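Local coordinates for high affinity transport system protein p37 (Mycoplasma hyorhinis, PDB 3EKI) that binds thiamine diphosphate as an extracytoplasmic lipoprotein of a high-affinity transport system, probably delivering it for uptake, at residues His195-Asp207 with Glu309-Thr321. Sequence-based numbering, arbitrary orientation.
With TPP (thiamine diphosphate), chain B.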
# COMPACT_ATOMS: atom_id res chain seq x y z
N HIS A 195 16.04 -6.13 15.00
CA HIS A 195 14.79 -5.55 14.49
C HIS A 195 13.75 -6.62 14.14
O HIS A 195 12.72 -6.35 13.49
CB HIS A 195 15.09 -4.62 13.31
CG HIS A 195 15.60 -3.29 13.79
ND1 HIS A 195 16.87 -3.13 14.32
CD2 HIS A 195 15.02 -2.07 13.83
CE1 HIS A 195 17.02 -1.86 14.65
NE2 HIS A 195 15.93 -1.18 14.36
N LYS A 196 13.94 -7.85 14.60
CA LYS A 196 13.00 -8.97 14.48
C LYS A 196 12.48 -9.19 13.06
O LYS A 196 11.27 -9.21 12.81
CB LYS A 196 11.87 -8.74 15.49
CG LYS A 196 12.36 -8.70 16.93
CD LYS A 196 11.33 -8.08 17.85
CE LYS A 196 11.50 -8.54 19.30
NZ LYS A 196 11.15 -7.45 20.26
N TRP A 197 13.39 -9.35 12.12
CA TRP A 197 13.06 -9.71 10.76
C TRP A 197 12.44 -11.11 10.77
O TRP A 197 13.02 -12.02 11.37
CB TRP A 197 14.31 -9.68 9.89
CG TRP A 197 14.06 -10.10 8.48
CD1 TRP A 197 14.42 -11.25 7.85
CD2 TRP A 197 13.36 -9.31 7.51
NE1 TRP A 197 13.99 -11.22 6.55
CE2 TRP A 197 13.34 -10.04 6.32
CE3 TRP A 197 12.77 -8.05 7.59
CZ2 TRP A 197 12.73 -9.55 5.17
CZ3 TRP A 197 12.17 -7.57 6.43
CH2 TRP A 197 12.15 -8.31 5.26
N ASN A 198 11.30 -11.30 10.14
CA ASN A 198 10.67 -12.64 10.16
C ASN A 198 10.58 -13.23 8.76
O ASN A 198 9.78 -14.14 8.54
CB ASN A 198 9.29 -12.55 10.78
CG ASN A 198 8.31 -11.74 9.93
OD1 ASN A 198 8.66 -11.21 8.88
ND2 ASN A 198 7.09 -11.64 10.43
N GLY A 199 11.38 -12.68 7.85
CA GLY A 199 11.41 -13.02 6.45
C GLY A 199 10.48 -12.15 5.61
O GLY A 199 10.64 -12.11 4.39
N ASN A 200 9.54 -11.52 6.29
CA ASN A 200 8.52 -10.65 5.75
C ASN A 200 8.72 -9.17 6.05
O ASN A 200 8.82 -8.34 5.14
CB ASN A 200 7.17 -11.11 6.31
CG ASN A 200 6.01 -10.43 5.61
OD1 ASN A 200 6.09 -10.18 4.40
ND2 ASN A 200 4.95 -10.16 6.35
N VAL A 201 8.75 -8.83 7.33
CA VAL A 201 8.92 -7.50 7.87
C VAL A 201 9.88 -7.50 9.07
O VAL A 201 10.12 -8.53 9.70
CB VAL A 201 7.61 -6.88 8.40
CG1 VAL A 201 6.54 -6.85 7.31
CG2 VAL A 201 7.12 -7.61 9.61
N TYR A 202 10.38 -6.30 9.34
CA TYR A 202 11.02 -6.03 10.62
C TYR A 202 9.96 -5.75 11.66
O TYR A 202 9.37 -4.66 11.78
CB TYR A 202 11.96 -4.84 10.45
CG TYR A 202 13.19 -5.04 9.65
CD1 TYR A 202 14.21 -5.84 10.19
CD2 TYR A 202 13.41 -4.49 8.39
CE1 TYR A 202 15.36 -6.05 9.49
CE2 TYR A 202 14.57 -4.70 7.68
CZ TYR A 202 15.56 -5.50 8.24
OH TYR A 202 16.72 -5.71 7.55
N GLN A 203 9.62 -6.77 12.47
CA GLN A 203 8.49 -6.65 13.37
C GLN A 203 8.66 -5.56 14.41
O GLN A 203 7.65 -5.07 14.92
CB GLN A 203 8.22 -7.99 14.07
CG GLN A 203 8.02 -9.14 13.09
CD GLN A 203 7.84 -10.44 13.88
OE1 GLN A 203 6.73 -10.86 14.19
NE2 GLN A 203 8.96 -11.07 14.22
N SER A 204 9.91 -5.19 14.74
CA SER A 204 10.07 -4.23 15.81
C SER A 204 9.54 -2.85 15.47
O SER A 204 9.43 -2.02 16.38
CB SER A 204 11.56 -4.05 16.19
OG SER A 204 12.28 -5.25 16.10
N VAL A 205 9.26 -2.58 14.20
CA VAL A 205 8.77 -1.24 13.85
C VAL A 205 7.25 -1.15 13.82
O VAL A 205 6.65 -0.14 13.46
CB VAL A 205 9.35 -0.75 12.52
CG1 VAL A 205 10.85 -0.48 12.67
CG2 VAL A 205 9.09 -1.72 11.40
N TYR A 206 6.56 -2.21 14.25
CA TYR A 206 5.12 -2.27 14.28
C TYR A 206 4.52 -2.48 15.66
O TYR A 206 5.16 -3.05 16.55
CB TYR A 206 4.65 -3.47 13.44
CG TYR A 206 5.00 -3.44 11.98
CD1 TYR A 206 6.21 -3.87 11.49
CD2 TYR A 206 4.04 -2.98 11.08
CE1 TYR A 206 6.48 -3.84 10.13
CE2 TYR A 206 4.30 -2.94 9.73
CZ TYR A 206 5.52 -3.36 9.25
OH TYR A 206 5.78 -3.33 7.91
N ASP A 207 3.27 -2.06 15.79
CA ASP A 207 2.44 -2.34 16.94
C ASP A 207 1.24 -3.19 16.49
O ASP A 207 0.20 -2.63 16.12
CB ASP A 207 1.94 -1.10 17.66
CG ASP A 207 1.13 -1.45 18.90
OD1 ASP A 207 0.96 -2.65 19.20
OD2 ASP A 207 0.65 -0.52 19.58
N GLU A 309 4.99 5.11 3.07
CA GLU A 309 5.46 5.31 4.43
C GLU A 309 6.05 4.00 4.95
O GLU A 309 5.44 2.94 4.89
CB GLU A 309 4.36 5.81 5.34
CG GLU A 309 4.82 5.96 6.78
CD GLU A 309 3.72 6.33 7.74
OE1 GLU A 309 2.74 5.57 7.90
OE2 GLU A 309 3.87 7.40 8.37
N GLY A 310 7.26 4.07 5.48
CA GLY A 310 7.88 2.93 6.13
C GLY A 310 8.21 1.75 5.25
O GLY A 310 8.28 0.64 5.78
N SER A 311 8.43 1.97 3.95
CA SER A 311 8.76 0.89 3.02
C SER A 311 9.99 0.12 3.47
O SER A 311 10.14 -1.06 3.16
CB SER A 311 8.95 1.48 1.63
OG SER A 311 9.90 2.51 1.57
N PHE A 312 10.88 0.75 4.25
CA PHE A 312 12.06 0.04 4.75
C PHE A 312 11.68 -1.12 5.65
O PHE A 312 12.41 -2.09 5.85
CB PHE A 312 12.99 1.04 5.46
CG PHE A 312 12.31 1.89 6.50
CD1 PHE A 312 12.03 1.38 7.77
CD2 PHE A 312 11.95 3.22 6.24
CE1 PHE A 312 11.40 2.14 8.73
CE2 PHE A 312 11.31 3.97 7.21
CZ PHE A 312 11.03 3.44 8.45
N ALA A 313 10.49 -1.06 6.24
CA ALA A 313 10.03 -2.06 7.20
C ALA A 313 9.81 -3.42 6.53
O ALA A 313 9.91 -4.42 7.27
CB ALA A 313 8.75 -1.63 7.89
N TRP A 314 9.56 -3.49 5.24
CA TRP A 314 9.45 -4.77 4.56
C TRP A 314 10.54 -4.99 3.54
O TRP A 314 10.40 -5.80 2.61
CB TRP A 314 8.08 -4.88 3.91
CG TRP A 314 7.67 -3.87 2.90
CD1 TRP A 314 8.00 -3.83 1.58
CD2 TRP A 314 6.83 -2.72 3.14
NE1 TRP A 314 7.42 -2.74 0.98
CE2 TRP A 314 6.70 -2.05 1.91
CE3 TRP A 314 6.18 -2.22 4.27
CZ2 TRP A 314 5.95 -0.88 1.77
CZ3 TRP A 314 5.44 -1.06 4.11
CH2 TRP A 314 5.33 -0.42 2.90
N THR A 315 11.65 -4.27 3.69
CA THR A 315 12.76 -4.28 2.76
C THR A 315 13.98 -4.76 3.56
O THR A 315 14.45 -4.06 4.44
CB THR A 315 13.06 -2.90 2.15
OG1 THR A 315 11.89 -2.43 1.43
CG2 THR A 315 14.20 -2.97 1.14
N HIS A 316 14.45 -5.97 3.27
CA HIS A 316 15.55 -6.52 4.05
C HIS A 316 16.81 -5.76 3.75
O HIS A 316 17.16 -5.51 2.60
CB HIS A 316 15.67 -7.99 3.66
CG HIS A 316 16.57 -8.74 4.58
ND1 HIS A 316 17.48 -9.68 4.12
CD2 HIS A 316 16.70 -8.72 5.92
CE1 HIS A 316 18.13 -10.18 5.14
NE2 HIS A 316 17.69 -9.62 6.26
N ASN A 317 17.56 -5.35 4.77
CA ASN A 317 18.69 -4.48 4.44
C ASN A 317 19.84 -5.26 3.83
O ASN A 317 20.75 -4.65 3.26
CB ASN A 317 19.10 -3.69 5.68
CG ASN A 317 19.68 -4.52 6.80
OD1 ASN A 317 19.78 -5.74 6.75
ND2 ASN A 317 20.09 -3.83 7.85
N LYS A 318 19.80 -6.59 3.91
CA LYS A 318 20.83 -7.42 3.31
C LYS A 318 20.55 -7.69 1.83
O LYS A 318 21.38 -8.34 1.20
CB LYS A 318 20.95 -8.77 4.02
CG LYS A 318 21.21 -8.78 5.51
CD LYS A 318 22.38 -7.93 5.95
CE LYS A 318 22.10 -7.21 7.26
NZ LYS A 318 22.76 -5.87 7.31
N SER A 319 19.43 -7.21 1.30
CA SER A 319 19.13 -7.47 -0.11
C SER A 319 20.26 -7.07 -1.03
O SER A 319 20.95 -6.05 -0.89
CB SER A 319 17.85 -6.73 -0.53
OG SER A 319 17.94 -6.45 -1.92
N ALA A 320 20.50 -7.87 -2.07
CA ALA A 320 21.63 -7.65 -2.96
C ALA A 320 21.50 -6.33 -3.71
O ALA A 320 22.50 -5.85 -4.24
CB ALA A 320 21.75 -8.77 -3.98
N THR A 321 20.28 -5.80 -3.74
CA THR A 321 20.08 -4.52 -4.40
C THR A 321 20.64 -3.36 -3.57
O THR A 321 20.65 -2.23 -4.04
CB THR A 321 18.58 -4.22 -4.63
OG1 THR A 321 17.96 -4.07 -3.35
CG2 THR A 321 17.90 -5.38 -5.33
N1' TPP B . 3.81 -4.95 4.09
C2' TPP B . 4.32 -6.07 3.52
CM2 TPP B . 4.69 -7.25 4.42
N3' TPP B . 4.48 -6.15 2.18
C4' TPP B . 4.03 -5.13 1.40
N4' TPP B . 4.12 -5.27 0.07
C5' TPP B . 3.56 -3.94 1.97
C6' TPP B . 3.47 -3.89 3.35
C7' TPP B . 3.12 -2.70 1.18
N3 TPP B . 1.71 -2.66 0.77
C2 TPP B . 0.96 -3.73 0.49
S1 TPP B . -0.66 -3.21 0.09
C5 TPP B . -0.25 -1.52 0.29
C4 TPP B . 1.11 -1.45 0.54
CM4 TPP B . 1.78 -0.14 0.99
C6 TPP B . -1.21 -0.36 0.01
C7 TPP B . -1.37 -0.15 -1.50
O7 TPP B . -0.10 0.25 -2.05
PA TPP B . 0.32 0.08 -3.58
O1A TPP B . 1.78 0.30 -3.69
O2A TPP B . -0.17 -1.23 -4.11
O3A TPP B . -0.51 1.13 -4.42
PB TPP B . -0.10 2.66 -4.71
O1B TPP B . -0.03 3.43 -3.43
O2B TPP B . -1.27 3.18 -5.64
O3B TPP B . 1.23 2.70 -5.57
O HOH W 1 9.17 -8.30 2.49
O HOH W 2 18.50 -7.15 8.92
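F312 O meets the edge of the Y202 ring near CD2, and A313 O accepts a nearly straight hydrogen bond from Y202 N, 2.8 Å. A313 CB, small enough for a tight fit, packs against V205 CG2 (3.5 Å) and the OH of Y206 (3.4 Å). W314 comes next and turns to the ligand: its CG sits between its backbone N and carbonyl carbon (chi1 59°), which lays one face of the broad, flat indole on the equally flat pyrimidine of thiamine diphosphate, W314 CE3 3.3 Å from C6'. V201 CG1 and N200 OD1 border the CM2 methyl of the same ring, and N200 ND2 is held by P377 O. A water bridges W314 O and N200 O. W197 offers H316 a wide face: the imidazole stacks on its five-membered ring, planes 23° apart, and H316 CB makes a CH-pi contact with the six-membered ring; D192 OD1 is bonded to H316 NE2. Y202 suits its place because its ring fills space while its OH accepts from N317 N at 2.9 Å. The amide of N317 serves two sides, OD1 taking a water shared with Y202 OH and ND2 binding Y187 O and W190 O. Two nearly straight bonds, at the backbone N and phenol oxygen of Y202, thus fix its ring against W197, which probably keeps both loops, and so V201 and W314, in place against the pyrimidine.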